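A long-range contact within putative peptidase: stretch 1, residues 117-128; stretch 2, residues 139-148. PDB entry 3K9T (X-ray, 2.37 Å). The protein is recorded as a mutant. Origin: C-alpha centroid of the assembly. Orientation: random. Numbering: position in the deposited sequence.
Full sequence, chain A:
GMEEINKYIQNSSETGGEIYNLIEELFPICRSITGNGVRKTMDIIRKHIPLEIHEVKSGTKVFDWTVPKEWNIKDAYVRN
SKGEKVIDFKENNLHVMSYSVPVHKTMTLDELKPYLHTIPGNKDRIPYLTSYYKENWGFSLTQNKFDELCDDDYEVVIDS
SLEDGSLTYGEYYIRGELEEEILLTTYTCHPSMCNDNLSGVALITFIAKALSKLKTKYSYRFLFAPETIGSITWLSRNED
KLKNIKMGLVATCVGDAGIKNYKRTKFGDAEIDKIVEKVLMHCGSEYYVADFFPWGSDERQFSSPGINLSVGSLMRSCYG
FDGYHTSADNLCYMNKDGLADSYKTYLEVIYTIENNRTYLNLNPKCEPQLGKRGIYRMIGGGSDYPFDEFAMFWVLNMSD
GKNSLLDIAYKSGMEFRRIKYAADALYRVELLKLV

Stretch 1 (117-128) HTIPGNKDRIPY
Stretch 2, residues 139-148: FSLTQNKFDE

How do the two backbones run against each other? His117 and Ser140 form a single parallel bridge, CA to CA 4.6 Å, with both side chains on the same face of the sheet. His117 N donates to Phe139 O at 2.8 Å, and Leu141 N donates to His117 O at 3.0 Å, so the histidine is held from both its amide and its carbonyl. Both residues are extended, His117 at phi/psi -134/128 and Ser140 at -106/146. Stretch 1 then folds through two type I turns, Ile119 to Asn122 and Asn122 to Arg125, while stretch 2 enters a helix at Gln143. The turns bring Lys123 back to Gln143, CA to CA 4.6 Å, and Ile126 to Leu141, 4.9 Å.

Why do His117 and Ser140 adopt their rotamers? With chi1 m (-53°) and chi2 75°, the imidazole brings ND1 to Phe139 O at 3.3 Å, near the ring plane, and donates a second hydrogen bond to the carbonyl already taken by His117 N. Ser140, also m (-77°), directs OG to Pro127 O, 2.6 Å away, where it donates. Ile126, chi1 m and chi2 t, lays CG2 against Ser140 CB at 3.4 Å and CG1 against Thr142 CG2 at 3.9 Å.

What do Thr118 and Gln143 gain by pointing toward the opposing stretch? Thr118, chi1 p (60°), donates from OG1 to Gln143 OE1 at 2.6 Å, while its CG2 sits 3.8 Å from Leu141 CD2 and 3.8 Å from Phe146 CB. Gln143 has chi1 t, chi2 p and chi3 53°, a bent chain that presents OE1 to the threonine and lets NE2 donate to Asp147 OD1 at 2.7 Å. Both ends of the amide are thus used. A water between Ile119 and Gln143 accepts from Ile119 N at 3.0 Å and from Gln143 N at 2.8 Å, linking the stretches where the helix begins.

How is the start of the helix secured? Thr142, chi1 p (71°), is the N-cap: its OG1 accepts from Lys145 N at 3.0 Å. From stretch 1, Lys123 O accepts from Asn144 N at 2.9 Å, satisfying an amide of the first helical turn. Lys123, with chi1 m, chi2 t, chi3 m and chi4 146°, is a bent chain that brings NZ to Asn144 OD1, where it donates at 3.1 Å; Asn144 meets it with chi1 m (-73°) and chi2 -30°. Lys123 NZ stays 4.4 Å from Asp147 OD2, opposite charges too far apart for a salt bridge.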

# COMPACT_ATOMS: atom_id res chain seq x y z
N HIS A 117 48.90 -2.38 10.78
CA HIS A 117 47.60 -2.69 10.15
C HIS A 117 47.62 -2.41 8.66
O HIS A 117 47.99 -1.32 8.24
CB HIS A 117 46.47 -1.91 10.84
CG HIS A 117 46.45 -2.12 12.31
ND1 HIS A 117 47.38 -1.53 13.15
CD2 HIS A 117 45.69 -2.92 13.10
CE1 HIS A 117 47.17 -1.94 14.39
NE2 HIS A 117 46.14 -2.78 14.38
N THR A 118 47.20 -3.40 7.87
CA THR A 118 47.14 -3.32 6.41
C THR A 118 45.76 -3.78 5.90
O THR A 118 44.87 -4.13 6.70
CB THR A 118 48.22 -4.21 5.75
OG1 THR A 118 48.04 -5.57 6.14
CG2 THR A 118 49.62 -3.77 6.15
N ILE A 119 45.57 -3.74 4.58
CA ILE A 119 44.32 -4.23 3.94
C ILE A 119 44.79 -5.20 2.86
O ILE A 119 45.13 -4.80 1.72
CB ILE A 119 43.42 -3.10 3.37
CG1 ILE A 119 43.04 -2.11 4.48
CG2 ILE A 119 42.16 -3.68 2.76
CD1 ILE A 119 42.60 -0.75 3.95
N PRO A 120 44.87 -6.49 3.23
CA PRO A 120 45.40 -7.53 2.33
C PRO A 120 44.70 -7.59 0.98
O PRO A 120 45.35 -7.89 -0.04
CB PRO A 120 45.15 -8.82 3.12
CG PRO A 120 45.18 -8.40 4.53
CD PRO A 120 44.62 -7.01 4.59
N GLY A 121 43.40 -7.32 0.98
CA GLY A 121 42.60 -7.32 -0.22
C GLY A 121 42.80 -6.13 -1.15
O GLY A 121 42.30 -6.14 -2.28
N ASN A 122 43.47 -5.08 -0.67
CA ASN A 122 43.71 -3.86 -1.47
C ASN A 122 45.09 -3.42 -1.08
O ASN A 122 45.27 -2.51 -0.27
CB ASN A 122 42.69 -2.77 -1.17
CG ASN A 122 41.28 -3.14 -1.63
OD1 ASN A 122 40.86 -2.80 -2.74
ND2 ASN A 122 40.56 -3.86 -0.79
N LYS A 123 46.06 -4.07 -1.70
CA LYS A 123 47.44 -4.02 -1.24
C LYS A 123 48.12 -2.67 -1.29
O LYS A 123 49.25 -2.51 -0.86
CB LYS A 123 48.25 -5.08 -2.00
CG LYS A 123 47.78 -6.53 -1.74
CD LYS A 123 48.90 -7.54 -1.94
CE LYS A 123 49.24 -7.66 -3.41
NZ LYS A 123 50.68 -7.93 -3.62
N ASP A 124 47.38 -1.69 -1.79
CA ASP A 124 47.84 -0.33 -1.96
C ASP A 124 47.11 0.69 -1.04
O ASP A 124 47.30 1.90 -1.19
CB ASP A 124 47.57 0.05 -3.41
CG ASP A 124 46.05 -0.18 -3.84
OD1 ASP A 124 45.35 -1.14 -3.35
OD2 ASP A 124 45.57 0.60 -4.71
N ARG A 125 46.29 0.23 -0.10
CA ARG A 125 45.52 1.15 0.73
C ARG A 125 46.02 1.22 2.14
O ARG A 125 46.49 0.23 2.68
CB ARG A 125 44.04 0.75 0.73
CG ARG A 125 43.40 0.94 -0.65
CD ARG A 125 41.96 0.64 -0.65
NE ARG A 125 41.38 0.67 -2.00
CZ ARG A 125 40.12 0.31 -2.27
NH1 ARG A 125 39.32 -0.08 -1.29
NH2 ARG A 125 39.65 0.35 -3.52
N ILE A 126 45.95 2.41 2.74
CA ILE A 126 46.29 2.58 4.14
C ILE A 126 44.96 2.54 4.91
O ILE A 126 44.04 3.29 4.63
CB ILE A 126 47.05 3.89 4.41
CG1 ILE A 126 48.30 3.97 3.52
CG2 ILE A 126 47.44 3.99 5.91
CD1 ILE A 126 48.93 5.40 3.43
N PRO A 127 44.83 1.62 5.86
CA PRO A 127 43.59 1.66 6.60
C PRO A 127 43.56 2.78 7.66
O PRO A 127 44.58 3.08 8.27
CB PRO A 127 43.54 0.29 7.27
CG PRO A 127 44.94 -0.19 7.35
CD PRO A 127 45.70 0.50 6.25
N TYR A 128 42.38 3.37 7.84
CA TYR A 128 42.10 4.35 8.91
C TYR A 128 41.59 3.64 10.16
O TYR A 128 40.57 2.97 10.12
CB TYR A 128 41.09 5.40 8.43
CG TYR A 128 40.49 6.30 9.49
CD1 TYR A 128 41.29 7.11 10.31
CD2 TYR A 128 39.13 6.38 9.64
CE1 TYR A 128 40.72 7.93 11.28
CE2 TYR A 128 38.54 7.20 10.61
CZ TYR A 128 39.34 7.96 11.43
OH TYR A 128 38.69 8.77 12.32
N PHE A 139 50.08 1.66 13.86
CA PHE A 139 50.48 2.24 12.61
C PHE A 139 49.75 1.50 11.49
O PHE A 139 49.62 0.25 11.53
CB PHE A 139 51.98 2.10 12.37
CG PHE A 139 52.82 3.07 13.13
CD1 PHE A 139 53.12 4.33 12.61
CD2 PHE A 139 53.29 2.76 14.40
CE1 PHE A 139 53.89 5.24 13.31
CE2 PHE A 139 54.07 3.66 15.12
CZ PHE A 139 54.37 4.90 14.58
N SER A 140 49.28 2.26 10.50
CA SER A 140 48.71 1.70 9.29
C SER A 140 49.69 1.84 8.13
O SER A 140 50.43 2.81 8.05
CB SER A 140 47.43 2.42 8.97
OG SER A 140 46.39 1.98 9.80
N LEU A 141 49.70 0.87 7.21
CA LEU A 141 50.53 0.96 5.99
C LEU A 141 49.97 0.07 4.88
O LEU A 141 49.08 -0.76 5.13
CB LEU A 141 51.98 0.55 6.25
CG LEU A 141 52.29 -0.89 6.62
CD1 LEU A 141 53.77 -1.11 6.48
CD2 LEU A 141 51.77 -1.23 8.03
N THR A 142 50.47 0.25 3.66
CA THR A 142 49.96 -0.59 2.59
C THR A 142 50.53 -1.97 2.79
O THR A 142 51.64 -2.13 3.33
CB THR A 142 50.24 -0.08 1.15
OG1 THR A 142 51.65 -0.21 0.81
CG2 THR A 142 49.69 1.37 0.96
N GLN A 143 49.75 -2.96 2.39
CA GLN A 143 50.22 -4.33 2.37
C GLN A 143 51.49 -4.41 1.52
O GLN A 143 52.43 -5.06 1.92
CB GLN A 143 49.15 -5.26 1.76
CG GLN A 143 49.49 -6.74 1.82
CD GLN A 143 49.59 -7.23 3.25
OE1 GLN A 143 48.65 -7.04 4.06
NE2 GLN A 143 50.72 -7.84 3.57
N ASN A 144 51.52 -3.74 0.37
CA ASN A 144 52.68 -3.83 -0.52
C ASN A 144 53.95 -3.35 0.20
O ASN A 144 55.02 -3.97 0.04
CB ASN A 144 52.47 -3.07 -1.84
CG ASN A 144 51.49 -3.76 -2.79
OD1 ASN A 144 51.36 -4.99 -2.79
ND2 ASN A 144 50.79 -2.96 -3.63
N LYS A 145 53.82 -2.28 0.98
CA LYS A 145 54.96 -1.72 1.73
C LYS A 145 55.29 -2.61 2.91
O LYS A 145 56.46 -2.78 3.25
CB LYS A 145 54.69 -0.27 2.19
CG LYS A 145 55.65 0.24 3.28
N PHE A 146 54.27 -3.16 3.56
CA PHE A 146 54.48 -4.16 4.61
C PHE A 146 55.29 -5.33 4.09
O PHE A 146 56.27 -5.73 4.71
CB PHE A 146 53.14 -4.69 5.11
CG PHE A 146 53.27 -5.66 6.22
CD1 PHE A 146 53.47 -7.01 5.96
CD2 PHE A 146 53.21 -5.24 7.54
CE1 PHE A 146 53.59 -7.92 7.00
CE2 PHE A 146 53.33 -6.15 8.59
CZ PHE A 146 53.53 -7.49 8.31
N ASP A 147 54.90 -5.87 2.94
CA ASP A 147 55.57 -7.04 2.35
C ASP A 147 57.04 -6.81 2.02
O ASP A 147 57.79 -7.77 1.90
CB ASP A 147 54.86 -7.46 1.05
CG ASP A 147 53.43 -7.96 1.28
OD1 ASP A 147 53.10 -8.42 2.40
OD2 ASP A 147 52.65 -7.89 0.29
N GLU A 148 57.44 -5.55 1.85
CA GLU A 148 58.82 -5.21 1.57
C GLU A 148 59.59 -4.92 2.86
O GLU A 148 60.78 -4.63 2.79
CB GLU A 148 58.91 -4.05 0.56
CG GLU A 148 58.85 -4.50 -0.93
O HOH W 1 46.94 -2.59 2.21